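Side-chain contacts in DUF3194 domain-containing protein (PDB 3UEB), which is of unknown function but belongs to the UPF0440 family of small alpha-plus-beta proteins, here from the archaeon Thermococcus onnurineus: residues A[21-26]-A[56-61]; A[37-40]-A[46-49]. One frame throughout, in Å; residues are numbered along the deposited sequence.

From the N terminus the chain runs through strand 6-14 into helix 20-41, whose first turns meet residues 56-61 in contact 1. That meeting closes a long loop made of the rest of the helix, the connection after it and strand 49-56. Nested inside it, contact 2 closes a much shorter loop, joining the last turn of the same helix to residues 46-49, just where strand 49-56 begins. The two contacts lie about 26 Å apart, centre to centre, on opposite sides of the chain's centre. Together they tie both ends of helix 20-41 to the two ends of strand 49-56, an outermost strand of the chain's antiparallel sheet, and both border the second subunit.

Contact 1. Residues A[21-26]-A[56-61]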
loop_
_atom_site.group_PDB
_atom_site.type_symbol
_atom_site.label_atom_id
_atom_site.label_comp_id
_atom_site.label_asym_id
_atom_site.label_seq_id
_atom_site.Cartn_x
_atom_site.Cartn_y
_atom_site.Cartn_z
ATOM N N GLU A 21 2.771 -1.949 -15.873
ATOM C CA GLU A 21 2.056 -0.763 -15.414
ATOM C C GLU A 21 0.688 -1.140 -14.836
ATOM O O GLU A 21 0.312 -0.693 -13.747
ATOM C CB GLU A 21 1.877 0.226 -16.565
ATOM C CG GLU A 21 0.849 1.304 -16.289
ATOM C CD GLU A 21 0.792 2.348 -17.385
ATOM O OE1 GLU A 21 0.643 1.972 -18.567
ATOM O OE2 GLU A 21 0.891 3.549 -17.065
ATOM N N GLN A 22 -0.060 -1.962 -15.570
ATOM C CA GLN A 22 -1.376 -2.389 -15.112
ATOM C C GLN A 22 -1.226 -3.223 -13.842
ATOM O O GLN A 22 -2.165 -3.365 -13.066
ATOM C CB GLN A 22 -2.080 -3.196 -16.204
ATOM C CG GLN A 22 -2.253 -2.430 -17.507
ATOM C CD GLN A 22 -2.818 -3.290 -18.614
ATOM O OE1 GLN A 22 -2.422 -4.443 -18.778
ATOM N NE2 GLN A 22 -3.738 -2.733 -19.389
ATOM N N LEU A 23 -0.034 -3.765 -13.636
ATOM C CA LEU A 23 0.249 -4.568 -12.458
ATOM C C LEU A 23 0.225 -3.657 -11.228
ATOM O O LEU A 23 -0.292 -4.032 -10.171
ATOM C CB LEU A 23 1.621 -5.226 -12.607
ATOM C CG LEU A 23 1.835 -6.607 -11.995
ATOM C CD1 LEU A 23 0.777 -7.586 -12.522
ATOM C CD2 LEU A 23 3.226 -7.091 -12.363
ATOM N N ILE A 24 0.795 -2.464 -11.372
ATOM C CA ILE A 24 0.828 -1.478 -10.289
ATOM C C ILE A 24 -0.608 -1.075 -9.959
ATOM O O ILE A 24 -1.006 -1.035 -8.794
ATOM C CB ILE A 24 1.636 -0.203 -10.705
ATOM C CG1 ILE A 24 3.132 -0.424 -10.472
ATOM C CG2 ILE A 24 1.164 1.019 -9.923
ATOM C CD1 ILE A 24 3.744 -1.480 -11.356
ATOM N N GLU A 25 -1.377 -0.780 -11.000
ATOM C CA GLU A 25 -2.770 -0.383 -10.846
ATOM C C GLU A 25 -3.568 -1.452 -10.086
ATOM O O GLU A 25 -4.348 -1.137 -9.186
ATOM C CB GLU A 25 -3.394 -0.169 -12.224
ATOM C CG GLU A 25 -4.773 0.452 -12.206
ATOM C CD GLU A 25 -5.471 0.319 -13.548
ATOM O OE1 GLU A 25 -4.806 0.504 -14.592
ATOM O OE2 GLU A 25 -6.685 0.031 -13.561
ATOM N N ILE A 26 -3.375 -2.713 -10.462
ATOM C CA ILE A 26 -4.087 -3.805 -9.812
ATOM C C ILE A 26 -3.589 -3.999 -8.385
ATOM O O ILE A 26 -4.374 -4.261 -7.477
ATOM C CB ILE A 26 -3.924 -5.127 -10.598
ATOM C CG1 ILE A 26 -4.630 -5.007 -11.951
ATOM C CG2 ILE A 26 -4.500 -6.295 -9.790
ATOM C CD1 ILE A 26 -6.124 -4.754 -11.843
ATOM N N ILE A 56 5.434 -5.672 -6.085
ATOM C CA ILE A 56 5.400 -5.934 -7.520
ATOM C C ILE A 56 6.788 -6.368 -7.980
ATOM O O ILE A 56 7.769 -5.638 -7.831
ATOM C CB ILE A 56 4.943 -4.687 -8.329
ATOM C CG1 ILE A 56 3.426 -4.482 -8.187
ATOM C CG2 ILE A 56 5.276 -4.865 -9.807
ATOM C CD1 ILE A 56 2.974 -3.997 -6.829
ATOM N N ASN A 57 6.863 -7.571 -8.535
ATOM C CA ASN A 57 8.129 -8.112 -9.002
ATOM C C ASN A 57 7.846 -9.227 -10.005
ATOM O O ASN A 57 7.781 -10.404 -9.642
ATOM C CB ASN A 57 8.925 -8.664 -7.815
ATOM C CG ASN A 57 10.332 -9.076 -8.196
ATOM O OD1 ASN A 57 10.589 -9.487 -9.335
ATOM N ND2 ASN A 57 11.253 -8.984 -7.239
ATOM N N ARG A 58 7.683 -8.852 -11.268
ATOM C CA ARG A 58 7.395 -9.817 -12.320
ATOM C C ARG A 58 8.508 -10.832 -12.595
ATOM O O ARG A 58 8.239 -11.961 -12.990
ATOM C CB ARG A 58 7.042 -9.082 -13.616
ATOM C CG ARG A 58 6.953 -9.998 -14.834
ATOM C CD ARG A 58 5.977 -9.457 -15.871
ATOM N NE ARG A 58 4.593 -9.523 -15.403
ATOM C CZ ARG A 58 3.561 -8.998 -16.057
ATOM N NH1 ARG A 58 3.756 -8.360 -17.206
ATOM N NH2 ARG A 58 2.331 -9.124 -15.575
ATOM N N GLU A 59 9.759 -10.447 -12.377
ATOM C CA GLU A 59 10.854 -11.363 -12.653
ATOM C C GLU A 59 11.199 -12.407 -11.599
ATOM O O GLU A 59 11.818 -13.418 -11.924
ATOM C CB GLU A 59 12.106 -10.578 -13.027
ATOM C CG GLU A 59 12.026 -10.001 -14.434
ATOM C CD GLU A 59 13.302 -10.204 -15.216
ATOM O OE1 GLU A 59 14.308 -9.545 -14.880
ATOM O OE2 GLU A 59 13.302 -11.030 -16.160
ATOM N N GLU A 60 10.795 -12.194 -10.348
ATOM C CA GLU A 60 11.116 -13.163 -9.300
ATOM C C GLU A 60 9.912 -13.742 -8.555
ATOM O O GLU A 60 10.075 -14.602 -7.691
ATOM C CB GLU A 60 12.089 -12.533 -8.293
ATOM C CG GLU A 60 13.426 -12.094 -8.895
ATOM C CD GLU A 60 14.255 -11.244 -7.937
ATOM O OE1 GLU A 60 13.803 -10.139 -7.563
ATOM O OE2 GLU A 60 15.362 -11.678 -7.552
ATOM N N THR A 61 8.707 -13.282 -8.880
ATOM C CA THR A 61 7.502 -13.792 -8.217
ATOM C C THR A 61 6.407 -14.040 -9.254
ATOM O O THR A 61 6.632 -13.878 -10.455
ATOM C CB THR A 61 6.940 -12.782 -7.157
ATOM O OG1 THR A 61 6.288 -11.689 -7.816
ATOM C CG2 THR A 61 8.052 -12.232 -6.292
#
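L23 on the helix reaches across to I56 and R58: both its methyls touch the arginine, and one of them also meets the isoleucine. CB points at the opposing segment and CG carries the fork onward. One branch, CD1, comes within 3.8 Å of R58 NH2; the other, CD2, lies 3.9 Å from the same NH2 and 4.0 Å from I56 CG2. CD1 approaches the guanidinium obliquely, while the L23 and I56 side chains run antiparallel, one alongside the other. I56 CG2 is the shared apolar point: with CG1 placed beside the backbone N (chi1 -75°), this methyl stands anti to that N and also meets I24 CD1, at 4.0 Å. I24 crosses I56 at about a right angle, its CD1 coming nearer than its CB direction would suggest.

R58 extends away from its backbone N (chi1 170°) and then bends at chi3 (-69°), with NH2 ending beside the L23 methyls. Its charge is met outside the two segments, by a salt bridge from NE to D63 and a hydrogen bond from NH1 to the carbonyl of L18. These fix the group across the leucine methyls. The turn carrying R58 is braced from within: N57 OD1 accepts from E60 N (2.9 Å), and N57 ND2 donates to E60 OE1 (2.8 Å), nearly in its own amide plane. T61 OG1 closes onto N57 O at 2.7 Å.

I24 also packs on F39 of the second subunit, and I56 pairs with a strand of that subunit, continuing the sheet over the interface. The pattern is helix-on-sheet packing of an alpha-plus-beta fold, with an Asx motif in the hairpin connection between strands 49-56 and 63-71.

Contact 2. Residues A[37-40]-A[46-49]; sequences YVFD and EVKD
Chi1 of V47 (-178°) sets CG1 anti to the backbone N and turns CG2 to the side opposite the carbonyl carbon; CG1 is thereby directed to the F39 ring, while CG2 lies between V38 CG1 and F39 CE2. In F39, chi1 of -77° sets CG anti to the carbonyl carbon, beside the backbone N, and the far end of the ring reaches nearer to V47 than its CB direction alone would bring it.

V47 fits into the corner between these two helix side chains. Its CG2 comes within 4.0 Å of V38 CG1. Its CG1 lies 4.0 Å from F39 CZ, and F39 CE2 stands 4.1 Å from both V47 CG2 and V47 CB. The valine meets the ring obliquely; the F39 and V47 side chains run at about a right angle, whereas V38 passes V47 at a slant. No hydrogen bond joins the segments, and all three side chains are buried.

The contact closes the connection by which helix 20-41 turns back into strand 49-56 of the antiparallel sheet. Immediately beyond V47, K48 and D49 both face E71 on strand 63-71, a classic beta bulge at the start of the strand.

I50 extends the apolar patch by touching V38 and F39, while L70 of strand 63-71 also packs on V38. F39 further touches E20 of the second subunit, and D49 OD1 takes a hydrogen bond from N57 ND2 of that subunit, where antiparallel strand pairing carries the sheet on across the interface.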
loop_
_atom_site.group_PDB
_atom_site.type_symbol
_atom_site.label_atom_id
_atom_site.label_comp_id
_atom_site.label_asym_id
_atom_site.label_seq_id
_atom_site.Cartn_x
_atom_site.Cartn_y
_atom_site.Cartn_z
ATOM N N TYR A 37 -12.152 -2.237 3.097
ATOM C CA TYR A 37 -12.965 -3.241 3.761
ATOM C C TYR A 37 -12.786 -3.232 5.271
ATOM O O TYR A 37 -13.756 -3.293 6.009
ATOM C CB TYR A 37 -12.645 -4.635 3.242
ATOM C CG TYR A 37 -13.776 -5.601 3.469
ATOM C CD1 TYR A 37 -14.788 -5.745 2.521
ATOM C CD2 TYR A 37 -13.855 -6.350 4.639
ATOM C CE1 TYR A 37 -15.851 -6.619 2.731
ATOM C CE2 TYR A 37 -14.917 -7.222 4.862
ATOM C CZ TYR A 37 -15.909 -7.349 3.902
ATOM O OH TYR A 37 -16.968 -8.201 4.109
ATOM N N VAL A 38 -11.543 -3.168 5.731
ATOM C CA VAL A 38 -11.289 -3.162 7.163
ATOM C C VAL A 38 -11.926 -1.962 7.862
ATOM O O VAL A 38 -12.583 -2.125 8.889
ATOM C CB VAL A 38 -9.786 -3.183 7.464
ATOM C CG1 VAL A 38 -9.550 -2.968 8.941
ATOM C CG2 VAL A 38 -9.198 -4.525 7.037
ATOM N N PHE A 39 -11.756 -0.768 7.299
ATOM C CA PHE A 39 -12.321 0.433 7.911
ATOM C C PHE A 39 -13.823 0.598 7.729
ATOM O O PHE A 39 -14.447 1.410 8.414
ATOM C CB PHE A 39 -11.604 1.690 7.401
ATOM C CG PHE A 39 -10.260 1.914 8.033
ATOM C CD1 PHE A 39 -9.092 1.615 7.344
ATOM C CD2 PHE A 39 -10.166 2.405 9.338
ATOM C CE1 PHE A 39 -7.839 1.802 7.942
ATOM C CE2 PHE A 39 -8.921 2.595 9.947
ATOM C CZ PHE A 39 -7.752 2.292 9.247
ATOM N N ASP A 40 -14.412 -0.147 6.802
ATOM C CA ASP A 40 -15.850 -0.052 6.601
ATOM C C ASP A 40 -16.565 -1.033 7.516
ATOM O O ASP A 40 -17.782 -0.955 7.689
ATOM C CB ASP A 40 -16.239 -0.355 5.149
ATOM C CG ASP A 40 -15.864 0.762 4.191
ATOM O OD1 ASP A 40 -15.914 1.948 4.590
ATOM O OD2 ASP A 40 -15.536 0.452 3.028
ATOM N N GLU A 46 -11.388 0.280 16.894
ATOM C CA GLU A 46 -11.149 -1.163 16.858
ATOM C C GLU A 46 -9.932 -1.515 16.011
ATOM O O GLU A 46 -9.391 -2.613 16.126
ATOM C CB GLU A 46 -12.380 -1.907 16.328
ATOM C CG GLU A 46 -13.501 -2.022 17.344
ATOM C CD GLU A 46 -14.779 -2.600 16.759
ATOM O OE1 GLU A 46 -15.642 -3.036 17.548
ATOM O OE2 GLU A 46 -14.928 -2.613 15.514
ATOM N N VAL A 47 -9.507 -0.595 15.152
ATOM C CA VAL A 47 -8.339 -0.852 14.326
ATOM C C VAL A 47 -7.118 -0.296 15.039
ATOM O O VAL A 47 -6.737 0.855 14.837
ATOM C CB VAL A 47 -8.459 -0.194 12.934
ATOM C CG1 VAL A 47 -7.229 -0.541 12.093
ATOM C CG2 VAL A 47 -9.732 -0.676 12.238
ATOM N N LYS A 48 -6.516 -1.120 15.886
ATOM C CA LYS A 48 -5.342 -0.708 16.630
ATOM C C LYS A 48 -4.152 -0.568 15.678
ATOM O O LYS A 48 -3.394 0.401 15.751
ATOM C CB LYS A 48 -5.045 -1.736 17.723
ATOM C CG LYS A 48 -3.853 -1.423 18.603
ATOM C CD LYS A 48 -3.765 -2.442 19.733
ATOM C CE LYS A 48 -2.506 -2.284 20.559
ATOM N NZ LYS A 48 -2.393 -3.377 21.580
ATOM N N ASP A 49 -4.001 -1.525 14.774
ATOM C CA ASP A 49 -2.894 -1.480 13.833
ATOM C C ASP A 49 -3.211 -2.276 12.589
ATOM O O ASP A 49 -3.537 -3.460 12.667
ATOM C CB ASP A 49 -1.628 -2.054 14.466
ATOM C CG ASP A 49 -0.401 -1.880 13.582
ATOM O OD1 ASP A 49 0.071 -0.731 13.441
ATOM O OD2 ASP A 49 0.094 -2.887 13.031
#